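Local coordinates for serine hydrolase CCSP0084 (Cycloclasticus sp. P1, PDB 4I3F), which probably hydrolyses esters and the carbon-carbon bonds of meta-cleavage products, as a serine hydrolase of the alpha/beta hydrolase fold, at residues Pro157-Gly160 against Leu161-Trp165; Glu209-Leu212 against Gln213-Met217. One frame throughout, in Å; residues are numbered along the deposited sequence.

Following the chain from the N terminus, contact 1 (157-165) comes first, a short way past the strand 142-148, and builds the start of the helix 159-165. Contact 2 (209-217) follows after two intervening helices, 173-182 and 194-206, within the helix 208-217. Each lies on one continuous stretch, so neither closes a long loop; they stand in series without nesting or crossing, all between the strands 142-148 and 243-248, where this fold carries its cap. Their centres are about 16 Å apart, yet the helices meet: Phe-214 CE2 packs 3.5 Å from Gly-164 O. Phe-218 joins them too, stacking on Trp-165 and meeting Phe-214 edge-to-face.

Contact 1 (Pro157-Gly160 against Leu161-Trp165); sequences PTEG and LTKGW
Glu-159 and Lys-163 sit four residues apart on the exposed side of the helix 159-165 and run side by side, pointing the same way. Glu-159 sends CG anti to its backbone N (chi1 180°) and stays extended beyond it; the equally stretched lysine follows alongside, its CD 3.9 Å from Glu-159 CG. At the end of this pair Lys-163 NZ meets Glu-159 OE1 at 2.6 Å, a short salt bridge made through the anti lone pair of the carboxylate oxygen. Tyr-178 of the helix 173-182 touches both side chains. Between them in sequence, buried Gly-160 takes part through its backbone, Gly-160 O accepting from Gly-164 N at 2.9 Å.

Leu-161 works at the opening of the helix. Its N-H reaches Thr-158 OG1 at 3.0 Å and 158°, the N-cap bond, while its CB lies 3.3 Å from the same oxygen. The threonine can do this because chi1 of 52° puts OG1 between its own backbone N and carbonyl carbon; the stronger partner of OG1 is Phe-253 O, which ties the cap to a neighbouring loop. Farther out, Leu-161 CD1 lies over one face of the Trp-165 ring, toward its rim and 3.5 Å above its plane.

Thr-158 O is gripped twice by one residue: Thr-162 N arrives at 3.1 Å and Thr-162 OG1 at 2.8 Å, from opposite faces of the carbonyl plane. Pro-157 CB leans on that hydroxyl, and both residues touch Thr-222 of the helix 222-229.

The chemistry is that of the N-terminal end of a helix secured by polar groups: a side-chain cap takes up an early N-H, a hydroxyl and an amide share one carbonyl, and an i to i+4 ion pair lies along the outer face, where the acid near the N terminus should also suit the helix dipole.

Contact 2 (Glu209-Leu212 against Gln213-Met217); sequences EVRL and QFEAM
Arg-211 and Glu-215 face each other one turn apart on the helix 208-217, and their flat ends are turned well out of line, the guanidinium and carboxylate planes standing 69° apart. The arginine leaves the backbone with CG anti to N and remains extended as far as NE, which carries the guanidinium out beside the glutamate. There Arg-211 NE donates to Glu-215 OE1 at 3.0 Å, with an N-H...O angle of 168°. Seen from the arginine the partner is well placed, at the guanidinium edge and close to its plane; seen from the glutamate it is not, because NE comes from above the carboxylate, 61° out of its plane. The salt bridge is one-pronged: this one N-H to one oxygen is the single hydrogen bond between the two groups, not one arm of a paired, coplanar fork.

The carboxylate also lies over the arginine's aliphatic part, Glu-215 CD sitting 3.7 Å from Arg-211 CG. One oxygen takes the N-H while the other, Glu-215 OE2, lies against carbon, 3.9 Å from Leu-212 CD2. Tyr-168 touches both members of the ion pair from a nearby loop.

Beneath them the helix runs on through Glu-215 N to Arg-211 O at 3.0 Å and the longer Ala-216 N to Leu-212 O at 3.2 Å. Gln-213 serves the rest of the fold: its OE1 accepts from His-89 N, and its side chain packs on Trp-99 of the helix 96-113, which Ala-216 also meets.

An i to i+4 ion pair on the partly exposed side thus accompanies a buried side fixed to the rest of the fold. Its bond is straight on the arginine side but meets the oxygen from above the carboxylate plane, so the hold is probably more electrostatic than lone-pair directed.

Contact 1 (Pro157-Gly160 against Leu161-Trp165)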
ATOM      1  N   PRO A 157      -8.980   8.876 -14.071  1.00 15.58           N
ATOM      2  CA  PRO A 157      -7.574   9.107 -13.717  1.00 16.97           C
ATOM      3  C   PRO A 157      -7.326  10.530 -13.235  1.00 13.58           C
ATOM      4  O   PRO A 157      -7.861  11.480 -13.814  1.00 17.10           O
ATOM      5  CB  PRO A 157      -6.840   8.865 -15.035  1.00 14.81           C
ATOM      6  CG  PRO A 157      -7.710   7.880 -15.770  1.00 18.79           C
ATOM      7  CD  PRO A 157      -9.127   8.227 -15.388  1.00 17.02           C
ATOM      8  N   THR A 158      -6.541  10.657 -12.170  1.00 12.91           N
ATOM      9  CA  THR A 158      -6.130  11.947 -11.645  1.00 15.42           C
ATOM     10  C   THR A 158      -4.797  12.321 -12.277  1.00 17.82           C
ATOM     11  O   THR A 158      -4.115  11.466 -12.851  1.00 16.56           O
ATOM     12  CB  THR A 158      -5.925  11.863 -10.134  1.00 13.28           C
ATOM     13  OG1 THR A 158      -5.040  10.773  -9.854  1.00 13.36           O
ATOM     14  CG2 THR A 158      -7.259  11.613  -9.420  1.00 13.82           C
ATOM     15  N   GLU A 159      -4.426  13.593 -12.170  1.00 15.16           N
ATOM     16  CA  GLU A 159      -3.136  14.049 -12.674  1.00 16.22           C
ATOM     17  C   GLU A 159      -2.026  13.274 -11.970  1.00 13.32           C
ATOM     18  O   GLU A 159      -1.077  12.796 -12.603  1.00 14.42           O
ATOM     19  CB  GLU A 159      -2.970  15.555 -12.423  1.00 18.23           C
ATOM     20  CG  GLU A 159      -1.638  16.135 -12.917  1.00 13.24           C
ATOM     21  CD  GLU A 159      -1.559  17.643 -12.775  1.00 18.66           C
ATOM     22  OE1 GLU A 159      -0.610  18.243 -13.329  1.00 22.66           O
ATOM     23  OE2 GLU A 159      -2.449  18.233 -12.121  1.00 18.75           O
ATOM     24  N   GLY A 160      -2.169  13.134 -10.658  1.00 14.56           N
ATOM     25  CA  GLY A 160      -1.178  12.453  -9.844  1.00 16.97           C
ATOM     26  C   GLY A 160      -0.993  10.992 -10.199  1.00 18.17           C
ATOM     27  O   GLY A 160       0.139  10.534 -10.398  1.00 13.95           O
ATOM     28  N   LEU A 161      -2.093  10.247 -10.287  1.00 14.60           N
ATOM     29  CA  LEU A 161      -1.959   8.821 -10.533  1.00 12.14           C
ATOM     30  C   LEU A 161      -1.455   8.571 -11.943  1.00 15.19           C
ATOM     31  O   LEU A 161      -0.722   7.612 -12.182  1.00 17.28           O
ATOM     32  CB  LEU A 161      -3.265   8.073 -10.253  1.00 11.17           C
ATOM     33  CG  LEU A 161      -3.096   6.558 -10.066  1.00 14.03           C
ATOM     34  CD1 LEU A 161      -2.192   6.226  -8.880  1.00 16.33           C
ATOM     35  CD2 LEU A 161      -4.441   5.865  -9.923  1.00 16.72           C
ATOM     36  N   THR A 162      -1.828   9.444 -12.871  1.00 14.15           N
ATOM     37  CA  THR A 162      -1.359   9.321 -14.243  1.00 15.24           C
ATOM     38  C   THR A 162       0.150   9.533 -14.309  1.00 17.74           C
ATOM     39  O   THR A 162       0.868   8.748 -14.941  1.00 18.83           O
ATOM     40  CB  THR A 162      -2.065  10.304 -15.170  1.00 20.11           C
ATOM     41  OG1 THR A 162      -3.467  10.002 -15.190  1.00 18.13           O
ATOM     42  CG2 THR A 162      -1.508  10.195 -16.586  1.00 20.92           C
ATOM     43  N   LYS A 163       0.633  10.586 -13.653  1.00 15.19           N
ATOM     44  CA  LYS A 163       2.063  10.889 -13.696  1.00 19.79           C
ATOM     45  C   LYS A 163       2.870   9.828 -12.948  1.00 13.73           C
ATOM     46  O   LYS A 163       4.033   9.564 -13.292  1.00 18.55           O
ATOM     47  CB  LYS A 163       2.348  12.297 -13.158  1.00 12.50           C
ATOM     48  CG  LYS A 163       2.053  13.393 -14.190  1.00 13.82           C
ATOM     49  CD  LYS A 163       1.994  14.798 -13.577  1.00 16.83           C
ATOM     50  CE  LYS A 163       1.739  15.839 -14.667  1.00 16.03           C
ATOM     51  NZ  LYS A 163       1.667  17.235 -14.134  1.00 18.22           N
ATOM     52  N   GLY A 164       2.257   9.223 -11.938  1.00 12.15           N
ATOM     53  CA  GLY A 164       2.893   8.150 -11.188  1.00 15.49           C
ATOM     54  C   GLY A 164       2.980   6.838 -11.957  1.00 22.29           C
ATOM     55  O   GLY A 164       4.071   6.306 -12.188  1.00 17.03           O
ATOM     56  N   TRP A 165       1.827   6.314 -12.363  1.00 14.88           N
ATOM     57  CA  TRP A 165       1.781   5.010 -13.027  1.00 13.28           C
ATOM     58  C   TRP A 165       2.383   5.040 -14.431  1.00 16.44           C
ATOM     59  O   TRP A 165       2.799   4.001 -14.957  1.00 21.38           O
ATOM     60  CB  TRP A 165       0.346   4.474 -13.061  1.00 13.20           C
ATOM     61  CG  TRP A 165      -0.136   3.922 -11.747  1.00 14.76           C
ATOM     62  CD1 TRP A 165       0.555   3.863 -10.568  1.00 14.98           C
ATOM     63  CD2 TRP A 165      -1.420   3.323 -11.486  1.00 17.85           C
ATOM     64  NE1 TRP A 165      -0.225   3.267  -9.589  1.00 16.15           N
ATOM     65  CE2 TRP A 165      -1.437   2.927 -10.133  1.00 18.39           C
ATOM     66  CE3 TRP A 165      -2.555   3.084 -12.272  1.00 19.27           C
ATOM     67  CZ2 TRP A 165      -2.548   2.312  -9.545  1.00 22.19           C
ATOM     68  CZ3 TRP A 165      -3.660   2.468 -11.681  1.00 16.58           C
ATOM     69  CH2 TRP A 165      -3.645   2.092 -10.336  1.00 21.29           C
TER

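Contact 2 (Glu209-Leu212 against Gln213-Met217)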
ATOM      1  N   GLU A 209      15.930  -3.734 -12.885  1.00 44.41           N
ATOM      2  CA  GLU A 209      15.377  -4.568 -11.820  1.00 48.01           C
ATOM      3  C   GLU A 209      14.291  -3.834 -11.022  1.00 47.00           C
ATOM      4  O   GLU A 209      13.848  -4.324  -9.988  1.00 42.70           O
ATOM      5  CB  GLU A 209      16.485  -5.013 -10.860  1.00 48.20           C
ATOM      6  CG  GLU A 209      17.806  -5.382 -11.527  1.00 64.06           C
ATOM      7  CD  GLU A 209      18.698  -4.177 -11.761  1.00 69.44           C
ATOM      8  OE1 GLU A 209      19.124  -3.547 -10.770  1.00 73.27           O
ATOM      9  OE2 GLU A 209      18.969  -3.857 -12.936  1.00 69.86           O
ATOM     10  N   VAL A 210      13.883  -2.659 -11.496  1.00 32.38           N
ATOM     11  CA  VAL A 210      12.814  -1.885 -10.864  1.00 31.45           C
ATOM     12  C   VAL A 210      11.848  -1.352 -11.919  1.00 32.46           C
ATOM     13  O   VAL A 210      10.630  -1.331 -11.720  1.00 30.73           O
ATOM     14  CB  VAL A 210      13.373  -0.700 -10.031  1.00 29.62           C
ATOM     15  CG1 VAL A 210      12.251   0.187  -9.524  1.00 27.01           C
ATOM     16  CG2 VAL A 210      14.212  -1.209  -8.863  1.00 35.55           C
ATOM     17  N   ARG A 211      12.399  -0.943 -13.055  1.00 22.79           N
ATOM     18  CA  ARG A 211      11.611  -0.289 -14.093  1.00 21.68           C
ATOM     19  C   ARG A 211      10.725  -1.236 -14.906  1.00 24.34           C
ATOM     20  O   ARG A 211       9.539  -0.963 -15.111  1.00 22.51           O
ATOM     21  CB  ARG A 211      12.531   0.493 -15.033  1.00 21.53           C
ATOM     22  CG  ARG A 211      11.859   0.954 -16.308  1.00 27.02           C
ATOM     23  CD  ARG A 211      12.815   1.772 -17.155  1.00 27.39           C
ATOM     24  NE  ARG A 211      12.114   2.472 -18.221  1.00 37.00           N
ATOM     25  CZ  ARG A 211      12.669   3.408 -18.986  1.00 42.32           C
ATOM     26  NH1 ARG A 211      13.936   3.757 -18.798  1.00 38.86           N
ATOM     27  NH2 ARG A 211      11.956   4.001 -19.932  1.00 43.48           N
ATOM     28  N   LEU A 212      11.303  -2.342 -15.365  1.00 20.92           N
ATOM     29  CA  LEU A 212      10.617  -3.235 -16.297  1.00 21.59           C
ATOM     30  C   LEU A 212       9.322  -3.797 -15.722  1.00 19.68           C
ATOM     31  O   LEU A 212       8.314  -3.878 -16.417  1.00 19.47           O
ATOM     32  CB  LEU A 212      11.538  -4.377 -16.719  1.00 20.94           C
ATOM     33  CG  LEU A 212      12.667  -3.941 -17.653  1.00 37.93           C
ATOM     34  CD1 LEU A 212      13.697  -5.043 -17.820  1.00 34.99           C
ATOM     35  CD2 LEU A 212      12.098  -3.548 -19.002  1.00 41.28           C
ATOM     36  N   GLN A 213       9.344  -4.192 -14.455  1.00 18.88           N
ATOM     37  CA  GLN A 213       8.148  -4.780 -13.877  1.00 16.44           C
ATOM     38  C   GLN A 213       7.079  -3.729 -13.539  1.00 15.61           C
ATOM     39  O   GLN A 213       5.889  -4.008 -13.645  1.00 16.76           O
ATOM     40  CB  GLN A 213       8.517  -5.694 -12.706  1.00 16.21           C
ATOM     41  CG  GLN A 213       9.587  -6.708 -13.124  1.00 17.92           C
ATOM     42  CD  GLN A 213       9.596  -7.972 -12.286  1.00 17.62           C
ATOM     43  OE1 GLN A 213       8.851  -8.097 -11.317  1.00 16.65           O
ATOM     44  NE2 GLN A 213      10.454  -8.919 -12.662  1.00 18.50           N
ATOM     45  N   PHE A 214       7.489  -2.512 -13.177  1.00 16.96           N
ATOM     46  CA  PHE A 214       6.523  -1.440 -12.922  1.00 15.17           C
ATOM     47  C   PHE A 214       5.791  -1.100 -14.217  1.00 14.81           C
ATOM     48  O   PHE A 214       4.577  -0.879 -14.218  1.00 18.13           O
ATOM     49  CB  PHE A 214       7.237  -0.191 -12.378  1.00 13.90           C
ATOM     50  CG  PHE A 214       6.300   0.908 -11.922  1.00 14.72           C
ATOM     51  CD1 PHE A 214       5.861   0.955 -10.608  1.00 15.85           C
ATOM     52  CD2 PHE A 214       5.878   1.893 -12.802  1.00 16.14           C
ATOM     53  CE1 PHE A 214       5.003   1.966 -10.182  1.00 20.12           C
ATOM     54  CE2 PHE A 214       5.017   2.899 -12.389  1.00 18.82           C
ATOM     55  CZ  PHE A 214       4.581   2.939 -11.083  1.00 17.10           C
ATOM     56  N   GLU A 215       6.531  -1.048 -15.319  1.00 15.80           N
ATOM     57  CA  GLU A 215       5.931  -0.783 -16.623  1.00 17.78           C
ATOM     58  C   GLU A 215       4.909  -1.856 -16.990  1.00 18.30           C
ATOM     59  O   GLU A 215       3.892  -1.574 -17.623  1.00 20.98           O
ATOM     60  CB  GLU A 215       7.011  -0.697 -17.707  1.00 21.95           C
ATOM     61  CG  GLU A 215       7.940   0.505 -17.566  1.00 22.33           C
ATOM     62  CD  GLU A 215       9.033   0.528 -18.629  1.00 32.88           C
ATOM     63  OE1 GLU A 215       9.355   1.625 -19.122  1.00 32.17           O
ATOM     64  OE2 GLU A 215       9.578  -0.546 -18.963  1.00 32.99           O
ATOM     65  N   ALA A 216       5.184  -3.090 -16.583  1.00 20.01           N
ATOM     66  CA  ALA A 216       4.315  -4.209 -16.920  1.00 22.43           C
ATOM     67  C   ALA A 216       3.020  -4.213 -16.102  1.00 18.58           C
ATOM     68  O   ALA A 216       1.984  -4.687 -16.582  1.00 18.71           O
ATOM     69  CB  ALA A 216       5.060  -5.525 -16.761  1.00 21.52           C
ATOM     70  N   MET A 217       3.085  -3.691 -14.877  1.00 19.10           N
ATOM     71  CA  MET A 217       1.926  -3.651 -13.986  1.00 19.54           C
ATOM     72  C   MET A 217       0.798  -2.793 -14.509  1.00 21.83           C
ATOM     73  O   MET A 217      -0.376  -3.097 -14.284  1.00 16.61           O
ATOM     74  CB  MET A 217       2.308  -3.047 -12.649  1.00 19.72           C
ATOM     75  CG  MET A 217       3.245  -3.861 -11.854  1.00 15.43           C
ATOM     76  SD  MET A 217       3.858  -2.871 -10.492  1.00 15.68           S
ATOM     77  CE  MET A 217       5.159  -3.991  -9.967  1.00 15.66           C
TER